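Local coordinates for protein glycoside Hydrolase Family 43_12 (Metagenome, PDB 7JVH) that probably hydrolyses glycosidic bonds in arabinose- or xylose-containing plant polysaccharides, at residues A423-V428 / I462-E467; L449-K454 / V475-K480; C469-T474 / Y526-T531; V483-K488 / T500-K505. All blocks are in the same frame, centred on the assembly; numbering follows the deposited sequence.

Contact 1 of 4, residues A423-V428 / I462-E467; sequences ANITEV and ICYQNE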
# COMPACT_ATOMS: atom_id res chain seq x y z
N ALA A 423 15.84 9.78 16.30
CA ALA A 423 16.33 8.87 15.27
C ALA A 423 16.72 9.60 14.00
O ALA A 423 15.99 10.48 13.54
CB ALA A 423 15.27 7.82 14.96
N ASN A 424 17.88 9.23 13.43
CA ASN A 424 18.24 9.67 12.09
C ASN A 424 17.54 8.76 11.06
O ASN A 424 16.91 7.79 11.40
CB ASN A 424 19.76 9.78 11.90
CG ASN A 424 20.45 8.45 11.74
OD1 ASN A 424 19.91 7.50 11.13
ND2 ASN A 424 21.67 8.36 12.26
N ILE A 425 17.65 9.12 9.78
CA ILE A 425 16.89 8.47 8.73
C ILE A 425 17.20 6.98 8.46
O ILE A 425 16.34 6.26 7.94
CB ILE A 425 16.91 9.29 7.42
CG1 ILE A 425 15.70 8.92 6.57
CG2 ILE A 425 18.23 9.10 6.67
CD1 ILE A 425 15.49 9.85 5.39
N THR A 426 18.40 6.53 8.84
CA THR A 426 18.89 5.20 8.52
C THR A 426 18.49 4.12 9.55
O THR A 426 18.85 2.97 9.39
CB THR A 426 20.42 5.23 8.38
OG1 THR A 426 21.00 5.65 9.62
CG2 THR A 426 20.83 6.16 7.27
N GLU A 427 17.76 4.54 10.58
CA GLU A 427 17.46 3.71 11.73
C GLU A 427 16.11 3.04 11.62
O GLU A 427 15.18 3.62 11.09
CB GLU A 427 17.49 4.54 13.00
CG GLU A 427 18.87 5.02 13.38
CD GLU A 427 18.88 5.81 14.66
OE1 GLU A 427 18.38 5.31 15.69
OE2 GLU A 427 19.41 6.93 14.64
N VAL A 428 16.02 1.81 12.16
CA VAL A 428 14.77 1.08 12.27
C VAL A 428 14.09 1.59 13.56
O VAL A 428 14.04 0.92 14.58
CB VAL A 428 15.01 -0.44 12.29
CG1 VAL A 428 13.70 -1.21 12.43
CG2 VAL A 428 15.80 -0.85 11.04
N ILE A 462 12.52 14.40 1.24
CA ILE A 462 12.95 13.01 1.27
C ILE A 462 12.25 12.16 0.21
O ILE A 462 11.03 12.23 0.06
CB ILE A 462 12.66 12.36 2.64
CG1 ILE A 462 13.18 13.22 3.78
CG2 ILE A 462 13.26 10.96 2.69
CD1 ILE A 462 12.84 12.70 5.15
N CYS A 463 13.05 11.36 -0.51
CA CYS A 463 12.58 10.24 -1.31
C CYS A 463 13.09 8.94 -0.62
O CYS A 463 14.30 8.73 -0.47
CB CYS A 463 13.10 10.36 -2.75
SG CYS A 463 12.69 11.93 -3.58
N TYR A 464 12.14 8.08 -0.22
CA TYR A 464 12.36 6.98 0.72
C TYR A 464 11.78 5.67 0.21
O TYR A 464 10.58 5.57 -0.02
CB TYR A 464 11.66 7.33 2.03
CG TYR A 464 11.97 6.44 3.22
CD1 TYR A 464 11.24 5.27 3.46
CD2 TYR A 464 12.95 6.80 4.15
CE1 TYR A 464 11.52 4.47 4.56
CE2 TYR A 464 13.20 6.03 5.26
CZ TYR A 464 12.49 4.85 5.46
OH TYR A 464 12.72 4.01 6.54
N GLN A 465 12.63 4.65 0.06
CA GLN A 465 12.21 3.27 -0.16
C GLN A 465 12.30 2.52 1.17
O GLN A 465 11.30 1.98 1.67
CB GLN A 465 13.08 2.62 -1.24
CG GLN A 465 12.90 1.12 -1.46
CD GLN A 465 11.45 0.66 -1.58
OE1 GLN A 465 11.02 -0.16 -0.79
NE2 GLN A 465 10.69 1.20 -2.55
N ASN A 466 13.49 2.50 1.76
CA ASN A 466 13.69 2.07 3.14
C ASN A 466 14.81 2.87 3.83
O ASN A 466 15.47 3.73 3.20
CB ASN A 466 13.90 0.54 3.24
CG ASN A 466 15.21 0.07 2.68
OD1 ASN A 466 16.27 0.60 2.98
ND2 ASN A 466 15.14 -0.97 1.86
N GLU A 467 15.00 2.60 5.12
CA GLU A 467 15.94 3.33 5.96
C GLU A 467 17.37 3.42 5.37
O GLU A 467 18.13 4.31 5.73
CB GLU A 467 16.00 2.73 7.36
CG GLU A 467 16.37 1.24 7.41
CD GLU A 467 15.18 0.28 7.30
OE1 GLU A 467 14.02 0.72 7.28
OE2 GLU A 467 15.43 -0.92 7.30

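Contact 2 of 4, residues L449-K454 / V475-K480; sequences LSYNTK and VQTEGK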
# COMPACT_ATOMS: atom_id res chain seq x y z
N LEU A 449 9.35 25.68 3.08
CA LEU A 449 9.56 25.59 4.52
C LEU A 449 10.20 26.86 5.05
O LEU A 449 10.99 27.51 4.38
CB LEU A 449 10.38 24.34 4.91
CG LEU A 449 11.89 24.30 4.66
CD1 LEU A 449 12.65 23.56 5.73
CD2 LEU A 449 12.17 23.68 3.30
N SER A 450 9.80 27.21 6.28
CA SER A 450 10.39 28.26 7.06
C SER A 450 11.24 27.58 8.12
O SER A 450 10.73 26.89 9.00
CB SER A 450 9.31 29.14 7.68
OG SER A 450 9.83 29.88 8.76
N TYR A 451 12.56 27.77 8.01
CA TYR A 451 13.55 27.00 8.73
C TYR A 451 13.93 27.76 9.96
O TYR A 451 14.65 28.76 9.89
CB TYR A 451 14.77 26.78 7.82
CG TYR A 451 15.96 26.18 8.52
CD1 TYR A 451 16.09 24.80 8.67
CD2 TYR A 451 16.94 26.99 9.07
CE1 TYR A 451 17.17 24.24 9.33
CE2 TYR A 451 18.02 26.45 9.75
CZ TYR A 451 18.13 25.07 9.87
OH TYR A 451 19.22 24.56 10.53
N ASN A 452 13.37 27.35 11.10
CA ASN A 452 13.84 27.78 12.44
C ASN A 452 15.37 27.84 12.64
O ASN A 452 16.01 26.82 12.86
CB ASN A 452 13.22 26.89 13.50
CG ASN A 452 13.44 27.43 14.89
OD1 ASN A 452 14.47 28.04 15.17
ND2 ASN A 452 12.47 27.23 15.77
N THR A 453 15.93 29.05 12.57
CA THR A 453 17.38 29.29 12.72
C THR A 453 17.86 29.10 14.15
O THR A 453 19.03 28.89 14.38
CB THR A 453 17.79 30.70 12.24
OG1 THR A 453 17.05 31.66 12.99
CG2 THR A 453 17.51 30.83 10.75
N LYS A 454 16.93 29.20 15.10
CA LYS A 454 17.23 29.03 16.53
C LYS A 454 17.49 27.56 16.87
O LYS A 454 18.46 27.26 17.54
CB LYS A 454 16.14 29.62 17.42
CG LYS A 454 16.44 29.49 18.91
CD LYS A 454 15.49 30.30 19.78
CE LYS A 454 15.74 30.03 21.26
NZ LYS A 454 14.55 30.19 22.15
N VAL A 475 18.22 21.60 4.55
CA VAL A 475 18.85 22.81 5.02
C VAL A 475 19.41 22.47 6.38
O VAL A 475 18.74 21.84 7.19
CB VAL A 475 17.86 24.00 5.14
CG1 VAL A 475 18.50 25.25 5.72
CG2 VAL A 475 17.22 24.29 3.80
N GLN A 476 20.66 22.89 6.63
CA GLN A 476 21.34 22.71 7.91
C GLN A 476 22.04 24.02 8.26
O GLN A 476 22.00 24.95 7.48
CB GLN A 476 22.34 21.57 7.80
CG GLN A 476 21.69 20.24 7.45
CD GLN A 476 22.68 19.09 7.35
OE1 GLN A 476 23.74 19.12 7.97
NE2 GLN A 476 22.34 18.09 6.57
N THR A 477 22.65 24.07 9.45
CA THR A 477 23.37 25.24 9.94
C THR A 477 24.83 24.89 10.21
O THR A 477 25.13 23.81 10.71
CB THR A 477 22.77 25.81 11.24
OG1 THR A 477 21.34 25.95 11.12
CG2 THR A 477 23.38 27.17 11.58
N GLU A 478 25.72 25.82 9.87
CA GLU A 478 27.16 25.73 10.09
C GLU A 478 27.66 27.15 10.31
O GLU A 478 27.70 27.94 9.37
CB GLU A 478 27.87 25.08 8.91
CG GLU A 478 27.40 23.65 8.62
CD GLU A 478 28.16 22.98 7.49
OE1 GLU A 478 29.16 23.52 7.02
OE2 GLU A 478 27.72 21.90 7.06
N GLY A 479 28.04 27.47 11.55
CA GLY A 479 28.29 28.83 11.99
C GLY A 479 26.94 29.50 12.23
O GLY A 479 26.03 28.90 12.81
N LYS A 480 26.82 30.75 11.79
CA LYS A 480 25.55 31.47 11.79
C LYS A 480 25.15 31.60 10.32
O LYS A 480 24.83 32.69 9.82
CB LYS A 480 25.65 32.84 12.49
CG LYS A 480 24.30 33.58 12.62
CD LYS A 480 23.19 32.69 13.20
CE LYS A 480 21.86 33.42 13.24
NZ LYS A 480 21.24 33.46 11.90

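Contact 3 of 4, residues C469-T474 / Y526-T531; sequences CNYVLT and YQFSYT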
# COMPACT_ATOMS: atom_id res chain seq x y z
N CYS A 469 17.81 3.00 1.83
CA CYS A 469 17.56 3.24 0.41
C CYS A 469 16.73 4.50 0.31
O CYS A 469 15.49 4.45 0.20
CB CYS A 469 16.84 2.03 -0.20
SG CYS A 469 17.97 0.66 -0.61
N ASN A 470 17.42 5.65 0.39
CA ASN A 470 16.77 6.94 0.38
C ASN A 470 17.66 8.07 -0.11
O ASN A 470 18.89 7.95 -0.09
CB ASN A 470 16.21 7.28 1.77
CG ASN A 470 17.28 7.28 2.86
OD1 ASN A 470 18.09 8.21 2.94
ND2 ASN A 470 17.26 6.27 3.72
N TYR A 471 17.01 9.15 -0.58
CA TYR A 471 17.65 10.40 -0.96
C TYR A 471 17.06 11.51 -0.11
O TYR A 471 15.85 11.59 0.05
CB TYR A 471 17.40 10.71 -2.43
CG TYR A 471 17.97 9.70 -3.39
CD1 TYR A 471 19.28 9.26 -3.27
CD2 TYR A 471 17.22 9.22 -4.45
CE1 TYR A 471 19.81 8.33 -4.16
CE2 TYR A 471 17.74 8.29 -5.34
CZ TYR A 471 19.04 7.86 -5.18
OH TYR A 471 19.59 6.97 -6.07
N VAL A 472 17.93 12.35 0.45
CA VAL A 472 17.54 13.41 1.38
C VAL A 472 18.27 14.71 1.04
O VAL A 472 19.48 14.71 0.85
CB VAL A 472 17.85 13.03 2.83
CG1 VAL A 472 17.25 14.04 3.78
CG2 VAL A 472 17.34 11.65 3.15
N LEU A 473 17.50 15.80 0.96
CA LEU A 473 18.01 17.16 0.78
C LEU A 473 17.52 17.98 1.95
O LEU A 473 16.32 18.12 2.15
CB LEU A 473 17.48 17.76 -0.52
CG LEU A 473 17.86 19.21 -0.85
CD1 LEU A 473 19.34 19.34 -1.23
CD2 LEU A 473 17.00 19.76 -1.98
N THR A 474 18.45 18.52 2.73
CA THR A 474 18.15 19.23 3.96
C THR A 474 18.90 20.57 4.02
O THR A 474 20.07 20.66 3.60
CB THR A 474 18.54 18.40 5.21
OG1 THR A 474 19.91 18.03 5.12
CG2 THR A 474 17.72 17.13 5.33
N TYR A 526 16.47 10.73 -10.38
CA TYR A 526 15.87 11.77 -9.54
C TYR A 526 16.85 12.93 -9.57
O TYR A 526 18.06 12.73 -9.45
CB TYR A 526 15.71 11.28 -8.10
CG TYR A 526 14.60 10.29 -7.85
CD1 TYR A 526 14.76 8.94 -8.13
CD2 TYR A 526 13.39 10.71 -7.31
CE1 TYR A 526 13.74 8.03 -7.89
CE2 TYR A 526 12.36 9.81 -7.07
CZ TYR A 526 12.55 8.46 -7.35
OH TYR A 526 11.56 7.53 -7.12
N GLN A 527 16.33 14.15 -9.73
CA GLN A 527 17.12 15.37 -9.77
C GLN A 527 16.52 16.32 -8.75
O GLN A 527 15.34 16.68 -8.83
CB GLN A 527 17.10 16.02 -11.15
CG GLN A 527 17.72 17.43 -11.20
CD GLN A 527 19.21 17.43 -10.89
OE1 GLN A 527 19.97 16.86 -11.65
NE2 GLN A 527 19.64 18.07 -9.77
N PHE A 528 17.35 16.71 -7.78
CA PHE A 528 16.96 17.62 -6.72
C PHE A 528 17.29 19.07 -7.12
O PHE A 528 18.11 19.33 -8.00
CB PHE A 528 17.68 17.21 -5.42
CG PHE A 528 17.03 16.05 -4.71
CD1 PHE A 528 17.30 14.74 -5.09
CD2 PHE A 528 16.13 16.25 -3.68
CE1 PHE A 528 16.72 13.67 -4.43
CE2 PHE A 528 15.54 15.17 -3.01
CZ PHE A 528 15.83 13.88 -3.40
N SER A 529 16.60 20.01 -6.46
CA SER A 529 16.79 21.42 -6.69
C SER A 529 16.28 22.19 -5.50
O SER A 529 15.51 21.65 -4.68
CB SER A 529 16.03 21.89 -7.95
OG SER A 529 14.62 21.87 -7.76
N TYR A 530 16.69 23.46 -5.43
CA TYR A 530 16.22 24.41 -4.44
C TYR A 530 15.95 25.73 -5.13
O TYR A 530 16.57 26.05 -6.14
CB TYR A 530 17.25 24.59 -3.32
CG TYR A 530 18.57 25.21 -3.72
CD1 TYR A 530 19.49 24.51 -4.48
CD2 TYR A 530 18.90 26.51 -3.32
CE1 TYR A 530 20.69 25.07 -4.84
CE2 TYR A 530 20.12 27.08 -3.65
CZ TYR A 530 21.01 26.36 -4.42
OH TYR A 530 22.20 26.92 -4.78
N THR A 531 14.98 26.49 -4.59
CA THR A 531 14.55 27.75 -5.17
C THR A 531 14.51 28.78 -4.05
O THR A 531 13.67 28.70 -3.15
CB THR A 531 13.17 27.64 -5.83
OG1 THR A 531 13.19 26.60 -6.82
CG2 THR A 531 12.77 29.01 -6.46

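Contact 4 of 4, residues V483-K488 / T500-K505; sequences VLVLEK and TEIVAK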
# COMPACT_ATOMS: atom_id res chain seq x y z
N VAL A 483 23.18 25.93 5.13
CA VAL A 483 23.75 25.20 4.00
C VAL A 483 22.69 24.21 3.52
O VAL A 483 21.78 23.86 4.26
CB VAL A 483 25.02 24.45 4.41
CG1 VAL A 483 26.08 25.42 4.84
CG2 VAL A 483 24.71 23.45 5.52
N LEU A 484 22.82 23.76 2.27
CA LEU A 484 22.00 22.70 1.75
C LEU A 484 22.86 21.48 1.52
O LEU A 484 23.93 21.57 0.92
CB LEU A 484 21.27 23.10 0.46
CG LEU A 484 19.99 23.90 0.54
CD1 LEU A 484 19.53 24.21 -0.88
CD2 LEU A 484 18.91 23.15 1.31
N VAL A 485 22.37 20.33 2.00
CA VAL A 485 23.08 19.07 1.92
C VAL A 485 22.18 18.02 1.24
O VAL A 485 21.03 17.85 1.63
CB VAL A 485 23.54 18.60 3.32
CG1 VAL A 485 24.27 17.26 3.24
CG2 VAL A 485 24.43 19.66 3.96
N LEU A 486 22.73 17.37 0.21
CA LEU A 486 22.10 16.28 -0.47
C LEU A 486 22.86 15.00 -0.09
O LEU A 486 24.07 14.91 -0.30
CB LEU A 486 22.13 16.49 -1.98
CG LEU A 486 21.42 15.49 -2.89
CD1 LEU A 486 19.93 15.43 -2.66
CD2 LEU A 486 21.70 15.88 -4.34
N GLU A 487 22.13 14.03 0.47
CA GLU A 487 22.69 12.76 0.90
C GLU A 487 21.94 11.60 0.29
O GLU A 487 20.72 11.66 0.11
CB GLU A 487 22.62 12.65 2.42
CG GLU A 487 23.71 13.44 3.16
CD GLU A 487 23.41 13.60 4.64
OE1 GLU A 487 22.24 13.42 5.06
OE2 GLU A 487 24.36 13.90 5.39
N LYS A 488 22.69 10.54 -0.02
CA LYS A 488 22.11 9.25 -0.37
C LYS A 488 22.57 8.18 0.62
O LYS A 488 23.66 8.27 1.22
CB LYS A 488 22.53 8.85 -1.78
CG LYS A 488 24.01 8.60 -1.95
CD LYS A 488 24.34 8.14 -3.35
CE LYS A 488 25.79 7.76 -3.49
NZ LYS A 488 25.97 7.24 -4.87
N THR A 500 25.89 6.34 4.55
CA THR A 500 25.36 7.59 4.04
C THR A 500 26.50 8.39 3.43
O THR A 500 27.54 8.55 4.05
CB THR A 500 24.65 8.40 5.14
OG1 THR A 500 23.60 7.61 5.73
CG2 THR A 500 24.05 9.70 4.54
N GLU A 501 26.29 8.86 2.20
CA GLU A 501 27.25 9.69 1.47
C GLU A 501 26.64 11.04 1.15
O GLU A 501 25.45 11.12 0.86
CB GLU A 501 27.65 9.02 0.17
CG GLU A 501 28.27 7.64 0.32
CD GLU A 501 28.91 7.18 -0.99
OE1 GLU A 501 30.03 7.67 -1.30
OE2 GLU A 501 28.28 6.37 -1.73
N ILE A 502 27.46 12.09 1.21
CA ILE A 502 27.08 13.41 0.75
C ILE A 502 27.29 13.44 -0.76
O ILE A 502 28.42 13.33 -1.23
CB ILE A 502 27.92 14.53 1.41
CG1 ILE A 502 27.62 14.61 2.92
CG2 ILE A 502 27.62 15.87 0.75
CD1 ILE A 502 28.61 15.49 3.67
N VAL A 503 26.18 13.57 -1.50
CA VAL A 503 26.21 13.67 -2.95
C VAL A 503 26.64 15.08 -3.38
O VAL A 503 27.46 15.23 -4.27
CB VAL A 503 24.83 13.35 -3.57
CG1 VAL A 503 24.86 13.55 -5.07
CG2 VAL A 503 24.40 11.93 -3.24
N ALA A 504 26.06 16.09 -2.73
CA ALA A 504 26.29 17.49 -3.02
C ALA A 504 26.06 18.36 -1.78
O ALA A 504 25.41 17.93 -0.82
CB ALA A 504 25.37 17.95 -4.14
N LYS A 505 26.60 19.58 -1.83
CA LYS A 505 26.50 20.55 -0.73
C LYS A 505 26.78 21.96 -1.27
O LYS A 505 27.73 22.15 -2.01
CB LYS A 505 27.51 20.17 0.38
CG LYS A 505 27.45 21.04 1.62
CD LYS A 505 28.60 20.81 2.56
CE LYS A 505 28.51 21.81 3.71
NZ LYS A 505 29.45 21.52 4.83

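Contact 1 of 4, residues A423-V428 / I462-E467
In the concanavalin A-like beta-sandwich, a type I turn from Asn424 to Glu427 lays Ile425 and Thr426 against the end of strand 458-464 and the corner that follows it. Ile425 swings CG1 anti to its backbone N (chi1 -157°), which brings CD1 up to Ile462, and the two branches meet tip to tip, CD1 of Ile425 lying 3.7 Å from CG2 of Ile462. CG1 of Ile425 lies at the Tyr464 ring edge, near its plane, 4.0 Å from CE2. Val472 and Phe566 also touch Ile425.

At the corner the backbones close up: CA of Thr426 is 3.0 Å from O of Glu467, a CA-H...O contact with 163° at the hydrogen. Within the turn, OD1 of Asn424 accepts from N of Thr426 at 2.9 Å, an Asx turn, and from OG1 of Thr426 at 2.6 Å, both donors on the same face of the amide. The Glu467 chain, bent at chi2, brings its carboxylate beside CG2 of Val428 (3.8 Å from OE2 of Glu467), and OE1 forms a salt bridge with Arg401. The turn contributes carbon and CA-H groups to the interface, the bonds of Asn424 OD1 stay inside it, and Arg401 probably balances the charge of Glu467.

Contact 2 of 4, residues L449-K454 / V475-K480
Tyr451 lies across Val475 and Thr477 where the two sheets of the beta-sandwich face each other near the ends of strands 442-451 and 469-477. The strand segments run almost parallel, 6° apart, with axes 9.6 Å from each other, a spacing bridged by side chains. The dense part is the Tyr451 ring. With CG anti to the backbone N (chi1 170°), the ring reaches over the opposing strand and rests one face on Val475: CG1 of Val475 is 3.8 Å from the ring centroid and 9° off its normal, a well-centred CH-pi contact. Leu511 and Ala459 add to the packing round the ring. The Thr477 hydroxyl belongs to this tight zone too, hydrogen-bonded to the phenol oxygen, which also bonds the carbonyl of Gln457. An alanine in place of Tyr451 would probably open a gap over Val475 and leave both OG1 of Thr477 and the carbonyl of Gln457 without their phenol partner.

Farther out the contact thins. Thr453, on the turn after the strand, comes no nearer to Lys480 than 4.4 Å, from its CB to NZ, and Lys480 itself is exposed to solvent. Weaker bonds join the threonine hydroxyl of Thr477 to Gln482 and Ala456. At the ring edge, in plane, OG1 of Thr477 sits 2.6 Å from OH of Tyr451.

Contact 3 of 4, residues C469-T474 / Y526-T531
Strands 469-474 and 526-531, the first carrying Tyr471 and Leu473, the second Tyr526 and Phe528, run nearly parallel at 11° with their axes 8.9 Å apart, too far for backbone pairing but right for the two layers of a beta-sandwich. Between them the Phe528 ring fills the gap. Its CG lies anti to the carbonyl carbon (chi1 -79°), and the ring reaches the CB atoms of both inward residues of the opposing strand: CE1 of Phe528 is 3.6 Å from CB of Tyr471, and CD2 of Phe528 is 3.8 Å from CB of Leu473. Both touches are oblique to the ring. A serine replacing Phe528 would probably open a gap between the layers and leave CB of Tyr471 and CB of Leu473 without their aromatic neighbour. Leu473 slides past Phe528 in the opposite direction, and its CD2 ends 3.6 Å from O of Ser529.

At the other end the Tyr471 and Tyr526 rings meet obliquely, planes at 58°, with CE2 of Tyr471 4.1 Å from CD1 of Tyr526. The polar ends of the tyrosines are met elsewhere, OH of Tyr471 by the carbonyl of Asp544 and OH of Tyr526 by Gln438 and Asn331. Cohesion between these strands therefore rests on apolar packing, while the buried phenols keep hydrogen-bond partners outside it.

Contact 4 of 4, residues V483-K488 / T500-K505
Lys488 turns CG into the crowded position between its backbone N and carbonyl carbon (chi1 65°) and then runs straight, so that its methylenes cross Val503 at about a right angle and CG of Lys488 comes within 3.6 Å of CG2 of Val503. The extended chain continues alongside Glu501, where CE of Lys488 is 3.4 Å from OE2 of Glu501; the ion pair from NZ of Lys488 to the same oxygen is long, at 4.0 Å. Leu486 sets CG anti to its backbone N (chi1 -176°), and with chi2 at 62° this brings CD2 to 4.0 Å from CG1 of Val503.

These residues belong to an antiparallel beta hairpin, strands 482-489 and 501-507, at the edge of the six-stranded sheet of the sandwich. The register slips by one between Leu486 and Glu487 because Val503 and Ala504 both face Leu486, a classic beta bulge. The carbonyl of Leu486 accepts from N of Val503 at 2.8 Å and weakly from N of Ala504, while N of Leu486 donates to O of Ala504 at 2.9 Å. Beyond the bulge, Lys488 and Glu501 form a hydrogen-bonded pair, N of Glu501 reaching O of Lys488 at 2.9 Å and nearly in line with its C=O. On the other face of the hairpin, Glu487 packs against Thr500 and Ile502, and Val485 lies beside Lys505, whose ammonium group forms a salt bridge with Glu478.

From the N terminus, contact 1 opens at 423-428 and closes at 462-467, tying a loop to strand 458-464. Contact 2 starts inside that span, at 449-454, and ends beyond it, at 475-480, so the two cross. Strand 469-477 serves twice: its first part opens contact 3 and its last part closes contact 2, which makes contacts 2 and 3 cross as well. Contact 4 closes the hairpin of 483-488 and 500-505 and is nested within the long loop that contact 3 completes at 526-531. Contacts 2 and 3 join the two sheets of the sandwich, whereas contact 4 pairs neighbouring strands in one of them; the centres of contacts 3 and 4 are about 8 Å apart.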